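Local coordinates for protein VP5 (Halorubrum pleomorphic virus 2, PDB 6QGI) that probably mediates fusion of the viral envelope with the membrane of the archaeal host cell, at residues Gly17-Glu22 with Asp67-Thr72; Ala56-Asp61 with Leu114-Glu119; Thr108-Phe113 with Asp233-Val238; Ser168-Leu171 with Thr175-Ser178; Thr181-Val184 with Glu189-Tyr192. All blocks are in the same frame, centred on the assembly; numbering follows the deposited sequence.

Contact 1 of 5, residues Gly17-Glu22 with Asp67-Thr72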
# COMPACT_ATOMS: atom_id res chain seq x y z
N GLY A 17 -7.36 -3.71 1.41
CA GLY A 17 -8.43 -4.69 1.59
C GLY A 17 -8.31 -5.50 2.86
O GLY A 17 -9.33 -5.95 3.40
N TRP A 18 -7.07 -5.65 3.36
CA TRP A 18 -6.69 -6.38 4.57
C TRP A 18 -7.30 -5.76 5.83
O TRP A 18 -7.42 -6.43 6.86
CB TRP A 18 -5.16 -6.42 4.71
CG TRP A 18 -4.54 -5.06 4.81
CD1 TRP A 18 -4.13 -4.27 3.78
CD2 TRP A 18 -4.24 -4.34 6.01
NE1 TRP A 18 -3.65 -3.08 4.26
CE2 TRP A 18 -3.68 -3.11 5.63
CE3 TRP A 18 -4.41 -4.62 7.38
CZ2 TRP A 18 -3.27 -2.15 6.57
CZ3 TRP A 18 -4.01 -3.68 8.31
CH2 TRP A 18 -3.44 -2.46 7.90
N ALA A 19 -7.65 -4.47 5.76
CA ALA A 19 -8.28 -3.74 6.85
C ALA A 19 -9.80 -3.85 6.77
O ALA A 19 -10.49 -3.43 7.69
CB ALA A 19 -7.84 -2.29 6.82
N LEU A 20 -10.32 -4.45 5.68
CA LEU A 20 -11.76 -4.59 5.47
C LEU A 20 -12.24 -6.04 5.51
O LEU A 20 -13.32 -6.31 6.04
CB LEU A 20 -12.17 -3.95 4.14
CG LEU A 20 -12.12 -2.44 4.10
CD1 LEU A 20 -12.33 -1.95 2.71
CD2 LEU A 20 -13.17 -1.82 5.03
N ARG A 21 -11.46 -6.97 4.93
CA ARG A 21 -11.83 -8.39 4.84
C ARG A 21 -10.60 -9.28 4.80
O ARG A 21 -9.49 -8.75 4.72
CB ARG A 21 -12.68 -8.61 3.58
CG ARG A 21 -11.88 -8.43 2.29
CD ARG A 21 -12.73 -8.17 1.08
NE ARG A 21 -11.91 -7.61 0.01
CZ ARG A 21 -11.74 -6.31 -0.20
NH1 ARG A 21 -12.35 -5.42 0.58
NH2 ARG A 21 -10.97 -5.88 -1.19
N GLU A 22 -10.79 -10.62 4.80
CA GLU A 22 -9.69 -11.58 4.65
C GLU A 22 -9.02 -11.32 3.30
O GLU A 22 -9.70 -11.29 2.27
CB GLU A 22 -10.20 -13.02 4.79
CG GLU A 22 -9.09 -14.02 5.09
CD GLU A 22 -9.44 -15.49 4.96
OE1 GLU A 22 -10.57 -15.81 4.51
OE2 GLU A 22 -8.58 -16.33 5.31
N ASP A 67 -8.12 4.84 11.12
CA ASP A 67 -9.26 5.68 11.53
C ASP A 67 -10.52 5.13 10.85
O ASP A 67 -11.60 5.13 11.44
CB ASP A 67 -9.03 7.17 11.18
CG ASP A 67 -8.64 8.06 12.35
OD1 ASP A 67 -9.16 7.83 13.48
OD2 ASP A 67 -7.85 9.01 12.14
N GLY A 68 -10.33 4.62 9.63
CA GLY A 68 -11.37 3.97 8.83
C GLY A 68 -11.73 2.61 9.37
O GLY A 68 -12.86 2.16 9.20
N VAL A 69 -10.77 1.94 10.04
CA VAL A 69 -10.98 0.63 10.67
C VAL A 69 -11.92 0.86 11.86
O VAL A 69 -12.90 0.13 12.01
CB VAL A 69 -9.65 -0.07 11.08
CG1 VAL A 69 -9.90 -1.36 11.84
CG2 VAL A 69 -8.77 -0.34 9.86
N LYS A 70 -11.65 1.93 12.64
CA LYS A 70 -12.44 2.37 13.79
C LYS A 70 -13.88 2.67 13.36
O LYS A 70 -14.82 2.24 14.03
CB LYS A 70 -11.78 3.61 14.44
CG LYS A 70 -12.42 4.03 15.75
CD LYS A 70 -11.91 5.36 16.25
CE LYS A 70 -12.94 6.45 16.07
NZ LYS A 70 -12.50 7.71 16.70
N HIS A 71 -14.05 3.36 12.21
CA HIS A 71 -15.34 3.72 11.61
C HIS A 71 -16.10 2.47 11.16
O HIS A 71 -17.30 2.37 11.41
CB HIS A 71 -15.11 4.67 10.41
CG HIS A 71 -16.36 5.14 9.73
ND1 HIS A 71 -17.15 6.14 10.28
CD2 HIS A 71 -16.90 4.76 8.55
CE1 HIS A 71 -18.15 6.32 9.42
NE2 HIS A 71 -18.04 5.51 8.37
N THR A 72 -15.40 1.53 10.50
CA THR A 72 -15.96 0.29 9.98
C THR A 72 -16.42 -0.59 11.16
O THR A 72 -17.55 -1.09 11.12
CB THR A 72 -14.96 -0.41 9.06
OG1 THR A 72 -14.63 0.50 8.01
CG2 THR A 72 -15.50 -1.69 8.45
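Ala19 meets Val69 and Leu20 meets Thr72 where the loop after strand 11-13 rests on helix 66-86. The apolar contact is methyl on methyl. Ala19 CB points at the helix and lies 3.7 Å from Val69 CG2. Val69 places CG1 anti to its backbone N (chi1 175°), and this leaves CG2 as the branch that faces Ala19. Ala19 CB also lies over one face of the Trp18 ring, offset toward its rim.

Leu20 makes a mixed contact. Its CB is not aimed at the helix, but its end swings round, and CD2 comes 4.0 Å from Thr72 OG1. The methyl CG2 of Thr72 lies almost equally near the same CD2. The two side chains cross at about a right angle.

Residues 17-19 form a short 3-10 turn; Ala19 ends it and Leu20 follows. Gly17 O takes both Leu20 N, at 2.9 Å, and Arg21 N, at 2.8 Å.

The polar bonds stay within each segment or go elsewhere. Thr72 OG1 donates to Gly68 O at 2.7 Å. The helical bond from Thr72 N reaches Gly68 O from the opposite face of the carbonyl plane. Among the outside partners, Ala19 O is bonded by Tyr105 OH of helix 91-133, and Leu20 O by Arg271 NE of helix 270-279. Trp18 O binds Asn112 ND2, and Arg21 forms a salt bridge with Asp289.

Contact 2 of 5, residues Ala56-Asp61 with Leu114-Glu119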
# COMPACT_ATOMS: atom_id res chain seq x y z
N ALA A 56 4.89 -2.63 2.31
CA ALA A 56 4.65 -1.19 2.30
C ALA A 56 3.34 -0.88 1.58
O ALA A 56 2.55 -0.08 2.08
CB ALA A 56 5.81 -0.47 1.62
N SER A 57 3.10 -1.55 0.43
CA SER A 57 1.89 -1.37 -0.38
C SER A 57 0.63 -1.68 0.39
O SER A 57 -0.41 -1.08 0.14
CB SER A 57 1.94 -2.25 -1.63
OG SER A 57 3.07 -1.95 -2.42
N THR A 58 0.71 -2.63 1.34
CA THR A 58 -0.44 -3.05 2.10
C THR A 58 -0.45 -2.48 3.52
O THR A 58 -1.39 -1.78 3.87
CB THR A 58 -0.56 -4.59 2.12
OG1 THR A 58 0.63 -5.15 2.67
CG2 THR A 58 -0.86 -5.18 0.74
N ILE A 59 0.59 -2.76 4.33
CA ILE A 59 0.57 -2.37 5.75
C ILE A 59 1.44 -1.14 6.12
O ILE A 59 0.90 -0.22 6.74
CB ILE A 59 0.99 -3.60 6.60
CG1 ILE A 59 -0.11 -4.69 6.59
CG2 ILE A 59 1.35 -3.18 8.03
CD1 ILE A 59 0.31 -5.96 7.17
N VAL A 60 2.75 -1.17 5.84
CA VAL A 60 3.72 -0.18 6.30
C VAL A 60 3.43 1.24 5.80
O VAL A 60 3.51 2.17 6.60
CB VAL A 60 5.19 -0.61 5.98
CG1 VAL A 60 6.21 0.36 6.57
CG2 VAL A 60 5.45 -2.03 6.50
N ASP A 61 3.06 1.42 4.52
CA ASP A 61 2.81 2.77 3.98
C ASP A 61 1.41 3.31 4.29
O ASP A 61 1.17 4.49 4.06
CB ASP A 61 3.07 2.81 2.47
CG ASP A 61 4.53 2.98 2.08
OD1 ASP A 61 5.40 2.90 2.98
OD2 ASP A 61 4.81 3.18 0.87
N LEU A 114 -0.75 -9.71 10.78
CA LEU A 114 0.24 -10.64 11.33
C LEU A 114 0.63 -11.72 10.33
O LEU A 114 1.78 -12.17 10.38
CB LEU A 114 -0.24 -11.26 12.65
CG LEU A 114 -0.43 -10.26 13.80
CD1 LEU A 114 -1.14 -10.89 14.98
CD2 LEU A 114 0.87 -9.57 14.17
N LYS A 115 -0.27 -12.09 9.40
CA LYS A 115 0.03 -13.07 8.35
C LYS A 115 1.04 -12.49 7.36
O LYS A 115 1.91 -13.21 6.86
CB LYS A 115 -1.25 -13.50 7.62
CG LYS A 115 -2.01 -14.63 8.27
CD LYS A 115 -3.30 -14.94 7.51
CE LYS A 115 -4.28 -15.70 8.37
NZ LYS A 115 -3.81 -17.08 8.68
N THR A 116 0.94 -11.16 7.10
CA THR A 116 1.83 -10.40 6.22
C THR A 116 3.25 -10.42 6.81
O THR A 116 4.20 -10.59 6.06
CB THR A 116 1.30 -8.97 6.04
OG1 THR A 116 -0.05 -9.02 5.59
CG2 THR A 116 2.13 -8.14 5.06
N TRP A 117 3.36 -10.28 8.16
CA TRP A 117 4.63 -10.33 8.90
C TRP A 117 5.15 -11.77 8.92
O TRP A 117 6.35 -11.98 8.72
CB TRP A 117 4.47 -9.79 10.35
CG TRP A 117 5.71 -9.90 11.20
CD1 TRP A 117 6.03 -10.92 12.05
CD2 TRP A 117 6.78 -8.95 11.29
NE1 TRP A 117 7.23 -10.67 12.66
CE2 TRP A 117 7.73 -9.47 12.21
CE3 TRP A 117 7.05 -7.72 10.68
CZ2 TRP A 117 8.91 -8.80 12.53
CZ3 TRP A 117 8.23 -7.05 11.01
CH2 TRP A 117 9.14 -7.59 11.93
N ASN A 118 4.26 -12.76 9.15
CA ASN A 118 4.59 -14.19 9.19
C ASN A 118 5.17 -14.67 7.87
O ASN A 118 6.20 -15.35 7.88
CB ASN A 118 3.37 -15.02 9.59
CG ASN A 118 3.03 -14.89 11.05
OD1 ASN A 118 3.75 -14.26 11.83
ND2 ASN A 118 1.91 -15.47 11.45
N GLU A 119 4.56 -14.26 6.73
CA GLU A 119 5.05 -14.62 5.39
C GLU A 119 6.43 -14.03 5.12
O GLU A 119 7.22 -14.66 4.43
CB GLU A 119 4.06 -14.18 4.29
CG GLU A 119 4.05 -15.11 3.08
CD GLU A 119 3.77 -16.58 3.35
OE1 GLU A 119 2.95 -16.88 4.25
OE2 GLU A 119 4.35 -17.43 2.64
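The side chains of Ile59 and Thr116 both touch Trp228 of helix 225-253. Trp228 also meets the ring of Trp117 edge to face. Across the two segments the contact is made by branched side chains.

Ile59 and Thr116 reach toward each other, tip to tip. Ile59 CD1 is 3.4 Å from Thr116 CB and 3.5 Å from both Thr116 OG1 and Thr116 CG2. One methyl group thus sits close against all three side-chain atoms of the threonine. Ile59 has CG1 anti to its carbonyl carbon (chi1 -70°) and an extended end (chi2 170°), which carries CD1 across to the other helix. Thr58 adds a lighter touch, its side chain crossing that of Thr116 obliquely, with OG1 4.1 Å from Thr116 CG2.

The contact joins helix 37-60 to the long helix 91-133. Residues 56-60 make a wider pi-type turn, in which Asp61 N donates to Ala56 O at 2.9 Å.

Both threonine hydroxyls bond within their own helices. Thr58 OG1 is held by Thr54 O, and Thr116 OG1 by Asn112 O. Each hydroxyl therefore has a polar partner without help from the facing segment. What meets between the segments is mainly C-H surface, so the attraction in this buried place is probably dispersion.

Contact 3 of 5, residues Thr108-Phe113 with Asp233-Val238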
# COMPACT_ATOMS: atom_id res chain seq x y z
N THR A 108 -10.01 -10.24 11.99
CA THR A 108 -9.73 -10.34 10.55
C THR A 108 -8.68 -9.30 10.15
O THR A 108 -7.86 -9.58 9.28
CB THR A 108 -11.03 -10.21 9.74
OG1 THR A 108 -11.97 -11.16 10.22
CG2 THR A 108 -10.82 -10.43 8.25
N VAL A 109 -8.66 -8.12 10.81
CA VAL A 109 -7.68 -7.06 10.53
C VAL A 109 -6.34 -7.48 11.15
O VAL A 109 -5.34 -7.47 10.43
CB VAL A 109 -8.15 -5.65 11.00
CG1 VAL A 109 -7.07 -4.60 10.80
CG2 VAL A 109 -9.43 -5.24 10.29
N GLN A 110 -6.33 -7.88 12.44
CA GLN A 110 -5.12 -8.33 13.15
C GLN A 110 -4.47 -9.53 12.46
O GLN A 110 -3.25 -9.54 12.32
CB GLN A 110 -5.43 -8.71 14.60
CG GLN A 110 -5.76 -7.56 15.53
CD GLN A 110 -6.39 -8.06 16.80
OE1 GLN A 110 -7.22 -8.98 16.82
NE2 GLN A 110 -6.02 -7.44 17.91
N SER A 111 -5.28 -10.52 12.04
CA SER A 111 -4.81 -11.73 11.36
C SER A 111 -4.13 -11.39 10.05
O SER A 111 -3.05 -11.91 9.80
CB SER A 111 -5.95 -12.71 11.10
OG SER A 111 -6.56 -13.08 12.33
N ASN A 112 -4.73 -10.50 9.23
CA ASN A 112 -4.16 -10.10 7.95
C ASN A 112 -2.82 -9.41 8.13
O ASN A 112 -1.88 -9.71 7.40
CB ASN A 112 -5.11 -9.18 7.19
CG ASN A 112 -6.31 -9.88 6.61
OD1 ASN A 112 -6.27 -11.06 6.23
ND2 ASN A 112 -7.41 -9.17 6.54
N PHE A 113 -2.73 -8.52 9.14
CA PHE A 113 -1.53 -7.77 9.49
C PHE A 113 -0.41 -8.70 9.97
O PHE A 113 0.75 -8.50 9.60
CB PHE A 113 -1.88 -6.73 10.57
CG PHE A 113 -0.73 -5.93 11.13
CD1 PHE A 113 -0.24 -4.82 10.47
CD2 PHE A 113 -0.17 -6.26 12.36
CE1 PHE A 113 0.82 -4.08 11.00
CE2 PHE A 113 0.89 -5.52 12.89
CZ PHE A 113 1.37 -4.43 12.21
N ASP A 233 0.14 -0.80 17.65
CA ASP A 233 -0.27 0.03 18.79
C ASP A 233 -1.52 0.83 18.48
O ASP A 233 -2.42 0.87 19.33
CB ASP A 233 0.86 0.98 19.23
CG ASP A 233 1.99 0.33 20.00
OD1 ASP A 233 1.82 -0.83 20.44
OD2 ASP A 233 3.04 0.99 20.19
N GLU A 234 -1.59 1.47 17.29
CA GLU A 234 -2.75 2.24 16.83
C GLU A 234 -3.94 1.31 16.60
O GLU A 234 -5.06 1.67 16.96
CB GLU A 234 -2.41 3.03 15.54
CG GLU A 234 -3.38 4.16 15.22
CD GLU A 234 -3.04 5.01 14.01
OE1 GLU A 234 -1.87 5.41 13.87
OE2 GLU A 234 -3.97 5.30 13.22
N MET A 235 -3.70 0.10 16.05
CA MET A 235 -4.72 -0.92 15.82
C MET A 235 -5.27 -1.42 17.17
O MET A 235 -6.47 -1.64 17.30
CB MET A 235 -4.13 -2.09 15.02
CG MET A 235 -5.17 -2.95 14.33
SD MET A 235 -4.44 -4.40 13.52
CE MET A 235 -3.58 -3.63 12.14
N ASP A 236 -4.38 -1.55 18.17
CA ASP A 236 -4.71 -1.98 19.53
C ASP A 236 -5.48 -0.87 20.25
O ASP A 236 -6.38 -1.18 21.03
CB ASP A 236 -3.43 -2.36 20.30
CG ASP A 236 -3.71 -3.11 21.58
OD1 ASP A 236 -4.16 -4.28 21.50
OD2 ASP A 236 -3.48 -2.54 22.67
N THR A 237 -5.14 0.40 19.97
CA THR A 237 -5.81 1.58 20.52
C THR A 237 -7.26 1.61 19.99
O THR A 237 -8.19 1.81 20.77
CB THR A 237 -5.02 2.86 20.20
OG1 THR A 237 -3.72 2.77 20.79
CG2 THR A 237 -5.71 4.13 20.69
N VAL A 238 -7.43 1.34 18.67
CA VAL A 238 -8.72 1.30 17.97
C VAL A 238 -9.62 0.22 18.62
O VAL A 238 -10.76 0.53 18.95
CB VAL A 238 -8.54 1.09 16.44
CG1 VAL A 238 -9.80 0.57 15.77
CG2 VAL A 238 -8.08 2.39 15.77
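In the helix of Met235, which reaches across to Val109, Gln110 and Phe113, the carbonyl oxygen Asp233 O is gripped twice. Thr237 OG1 donates to Asp233 O at 2.7 Å, from above the carbonyl plane. Thr237 N donates to the same oxygen at 2.8 Å, from the opposite face of that plane. Thr237 is thus tied to its own helix and takes no part in the contact.

Met235 carries the contact. Its CG is anti to the backbone N, the next torsion is also extended, and the chain bends only at its end (chi3 -72°). The extended part brings SD to 3.8 Å from Val109 CG1 and 4.0 Å from Gln110 CG. The bend then turns the methyl CE toward Phe113.

Met235 CE lies 3.8 Å from Phe113 CG. It is 4.2 Å from the ring centroid and 29° off the ring normal, an off-centre CH-pi contact. Met235 SD lies obliquely to the same ring, 5.2 Å from its centroid. The ring of Trp228 also meets that of Phe113, at an inclined angle.

Gln110 contributes its CG here, while its OE1 is bonded by Ala172 N of the turn after strand 167-170. Met235 also touches Trp18 and Leu66.

The axes of segments 108-113 and 233-238 come within 11.5 Å, with 169° between their N-to-C directions. This is a buried, nearly antiparallel helix pair, spaced widely and bridged by a Met-aromatic contact.

Contact 4 of 5, residues Ser168-Leu171 with Thr175-Ser178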
# COMPACT_ATOMS: atom_id res chain seq x y z
N SER A 168 3.15 -15.92 20.75
CA SER A 168 1.73 -16.27 20.66
C SER A 168 0.92 -15.03 20.98
O SER A 168 1.07 -14.44 22.05
CB SER A 168 1.40 -17.42 21.60
OG SER A 168 0.11 -17.95 21.30
N PHE A 169 0.10 -14.59 20.01
CA PHE A 169 -0.73 -13.39 20.15
C PHE A 169 -2.20 -13.75 20.28
O PHE A 169 -2.72 -14.54 19.50
CB PHE A 169 -0.51 -12.45 18.95
CG PHE A 169 -1.36 -11.19 18.97
CD1 PHE A 169 -1.01 -10.11 19.77
CD2 PHE A 169 -2.51 -11.09 18.19
CE1 PHE A 169 -1.79 -8.96 19.79
CE2 PHE A 169 -3.28 -9.93 18.20
CZ PHE A 169 -2.91 -8.87 19.00
N THR A 170 -2.87 -13.14 21.27
CA THR A 170 -4.29 -13.36 21.49
C THR A 170 -5.07 -12.32 20.67
O THR A 170 -4.91 -11.12 20.88
CB THR A 170 -4.63 -13.32 23.00
OG1 THR A 170 -3.67 -14.10 23.72
CG2 THR A 170 -6.05 -13.82 23.29
N LEU A 171 -5.90 -12.80 19.73
CA LEU A 171 -6.72 -11.95 18.87
C LEU A 171 -7.93 -11.41 19.65
O LEU A 171 -8.22 -11.90 20.75
CB LEU A 171 -7.17 -12.73 17.63
CG LEU A 171 -6.03 -13.22 16.71
CD1 LEU A 171 -6.48 -14.35 15.82
CD2 LEU A 171 -5.48 -12.10 15.88
N THR A 175 -9.12 -16.00 20.32
CA THR A 175 -8.35 -17.11 19.75
C THR A 175 -6.86 -16.73 19.74
O THR A 175 -6.54 -15.54 19.82
CB THR A 175 -8.85 -17.46 18.33
OG1 THR A 175 -8.69 -16.33 17.48
CG2 THR A 175 -10.29 -17.95 18.32
N THR A 176 -5.96 -17.73 19.66
CA THR A 176 -4.52 -17.48 19.65
C THR A 176 -3.93 -17.71 18.25
O THR A 176 -4.39 -18.58 17.51
CB THR A 176 -3.79 -18.31 20.70
OG1 THR A 176 -4.20 -19.68 20.59
CG2 THR A 176 -4.03 -17.80 22.12
N MET A 177 -2.92 -16.91 17.91
CA MET A 177 -2.21 -16.95 16.64
C MET A 177 -0.71 -16.88 16.88
O MET A 177 -0.26 -16.03 17.65
CB MET A 177 -2.68 -15.77 15.76
CG MET A 177 -2.14 -15.81 14.35
SD MET A 177 -2.55 -14.33 13.42
CE MET A 177 -1.81 -14.74 11.89
N SER A 178 0.07 -17.75 16.23
CA SER A 178 1.52 -17.73 16.35
C SER A 178 2.09 -16.69 15.38
O SER A 178 1.70 -16.67 14.22
CB SER A 178 2.12 -19.11 16.09
OG SER A 178 3.50 -19.15 16.41
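Phe169 and Met177 form the central pair, and their backbones bond in both directions. Phe169 N donates to Met177 O at 2.8 Å, a nearly straight bond, 173° at the hydrogen. Met177 N returns a bond of 2.9 Å to Phe169 O. Closer to the turn, Leu171 N donates to Thr175 O at 2.8 Å. Weaker CA-H...O contacts fill in between: Thr176 CA lies 3.5 Å from Phe169 O, and Thr170 CA also approaches Thr175 O.

The side-chain contacts gather round Leu171. Its CD1 lies 3.4 Å from Thr175 OG1, a methyl against a hydroxyl, and meets Met177 CB at 4.1 Å as the apolar contact. The other methyl, CD2, lies in plane at the edge of the Phe169 ring. Phe169 and Met177 project from the same face of the sheet. Phe169 has CG anti to the backbone N (chi1 178°), and both side chains then lead away from the facing strand. They run to helix 91-133, where Phe169 meets Gln110 and Leu114, and Met177 meets Lys115.

The other face carries small polar residues. Ser168 OG is 4.0 Å from Thr176 CB, and Thr170 OG1 is 4.0 Å from Thr176 CG2. This face is largely at the surface.

Ser168 with Ser178 and Thr170 with Thr176 are non-hydrogen-bonded pairs, while Phe169 with Met177 is hydrogen-bonded. The alternation is that of an antiparallel beta hairpin, strands 167-170 and 176-186, laid with one face on a helix.

Contact 5 of 5, residues Thr181-Val184 with Glu189-Tyr192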
# COMPACT_ATOMS: atom_id res chain seq x y z
N THR A 181 9.11 -14.50 14.46
CA THR A 181 10.04 -13.55 15.07
C THR A 181 11.36 -13.46 14.33
O THR A 181 11.87 -14.47 13.83
CB THR A 181 10.32 -13.86 16.56
OG1 THR A 181 10.99 -15.12 16.68
CG2 THR A 181 9.09 -13.79 17.43
N VAL A 182 11.92 -12.24 14.30
CA VAL A 182 13.24 -11.95 13.76
C VAL A 182 14.17 -11.99 14.98
O VAL A 182 14.02 -11.19 15.90
CB VAL A 182 13.30 -10.61 12.97
CG1 VAL A 182 14.68 -10.37 12.39
CG2 VAL A 182 12.24 -10.58 11.87
N GLU A 183 15.07 -12.97 15.02
CA GLU A 183 15.99 -13.24 16.12
C GLU A 183 17.39 -12.69 15.88
O GLU A 183 17.95 -12.87 14.80
CB GLU A 183 16.07 -14.77 16.34
CG GLU A 183 16.85 -15.23 17.55
CD GLU A 183 16.85 -16.73 17.78
OE1 GLU A 183 17.77 -17.22 18.47
OE2 GLU A 183 15.93 -17.43 17.28
N VAL A 184 17.96 -12.03 16.91
CA VAL A 184 19.33 -11.51 16.93
C VAL A 184 20.05 -12.29 18.02
O VAL A 184 19.77 -12.07 19.20
CB VAL A 184 19.42 -9.97 17.15
CG1 VAL A 184 20.87 -9.50 17.14
CG2 VAL A 184 18.61 -9.22 16.11
N GLU A 189 21.78 -15.02 25.56
CA GLU A 189 20.71 -14.03 25.41
C GLU A 189 20.42 -13.88 23.90
O GLU A 189 21.29 -14.17 23.08
CB GLU A 189 21.18 -12.70 26.04
CG GLU A 189 20.15 -11.58 26.09
CD GLU A 189 20.73 -10.18 26.07
OE1 GLU A 189 21.60 -9.90 25.21
OE2 GLU A 189 20.31 -9.34 26.91
N SER A 190 19.19 -13.47 23.55
CA SER A 190 18.77 -13.25 22.16
C SER A 190 17.67 -12.20 22.08
O SER A 190 16.88 -12.08 23.01
CB SER A 190 18.31 -14.56 21.52
OG SER A 190 19.37 -15.49 21.44
N TYR A 191 17.61 -11.45 20.97
CA TYR A 191 16.57 -10.44 20.77
C TYR A 191 15.55 -10.96 19.77
O TYR A 191 15.93 -11.42 18.70
CB TYR A 191 17.15 -9.09 20.29
CG TYR A 191 17.93 -8.32 21.33
CD1 TYR A 191 17.92 -8.68 22.68
CD2 TYR A 191 18.66 -7.19 20.97
CE1 TYR A 191 18.63 -7.96 23.63
CE2 TYR A 191 19.37 -6.45 21.92
CZ TYR A 191 19.35 -6.83 23.25
OH TYR A 191 20.06 -6.11 24.18
N TYR A 192 14.26 -10.88 20.12
CA TYR A 192 13.20 -11.35 19.24
C TYR A 192 12.32 -10.17 18.83
O TYR A 192 11.90 -9.39 19.69
CB TYR A 192 12.38 -12.46 19.92
CG TYR A 192 13.20 -13.66 20.33
CD1 TYR A 192 13.41 -14.72 19.45
CD2 TYR A 192 13.76 -13.75 21.60
CE1 TYR A 192 14.15 -15.84 19.83
CE2 TYR A 192 14.52 -14.85 21.99
CZ TYR A 192 14.70 -15.90 21.10
OH TYR A 192 15.44 -17.00 21.48
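Glu183 and Tyr192 lie side by side and point the same way. Glu183 has CG anti to its backbone N (chi1 -173°) and an extended chain, so it runs along the Tyr192 ring. Its CG lies 3.6 Å from Tyr192 CE1, and OE2 is 3.5 Å from the same carbon. The carboxylate and ring planes are 47° apart. Thr181 OG1 comes to the edge of this ring, near its plane, 3.7 Å from Tyr192 CD1. Tyr192 reaches both residues because its CG is anti to the carbonyl carbon (chi1 -58°).

On the other face of the sheet Val184 and Tyr191 touch only near the backbone, CB to CB at 4.0 Å. The Tyr191 ring then leads away, and its OH bonds to Asp202.

The backbones of this pair are joined twice, by Val184 N to Tyr191 O at 2.8 Å and by Tyr191 N to Val184 O at 2.9 Å. This is the hydrogen-bonded pair of the hairpin of strands 176-186 and 189-193.

Asn159 ND2 bonds Glu183 OE2 and Thr181 OG1, and Thr181 OG1 also bonds Asp165 O. The carboxylate is therefore probably steadied by Asn159, while Tyr192 offers it mainly C-H surface.

Helix 91-133 supplies one segment each to contacts 2 and 3, whose centres are about 12 Å apart. Contact 1 lies about 9 Å from contact 3, between centres, and touches contact 2 through Trp18. Contacts 1 and 2 alternate along the chain, as do contacts 2 and 3. Contacts 4 and 5 are successive hairpins that share strand 176-186, with centres about 19 Å apart. Both are nested in the chain between the helices of contact 3. The small sheet, whose strands come between those two helices in the chain, packs on helix 91-133, within a largely helical part of this probable fusion protein.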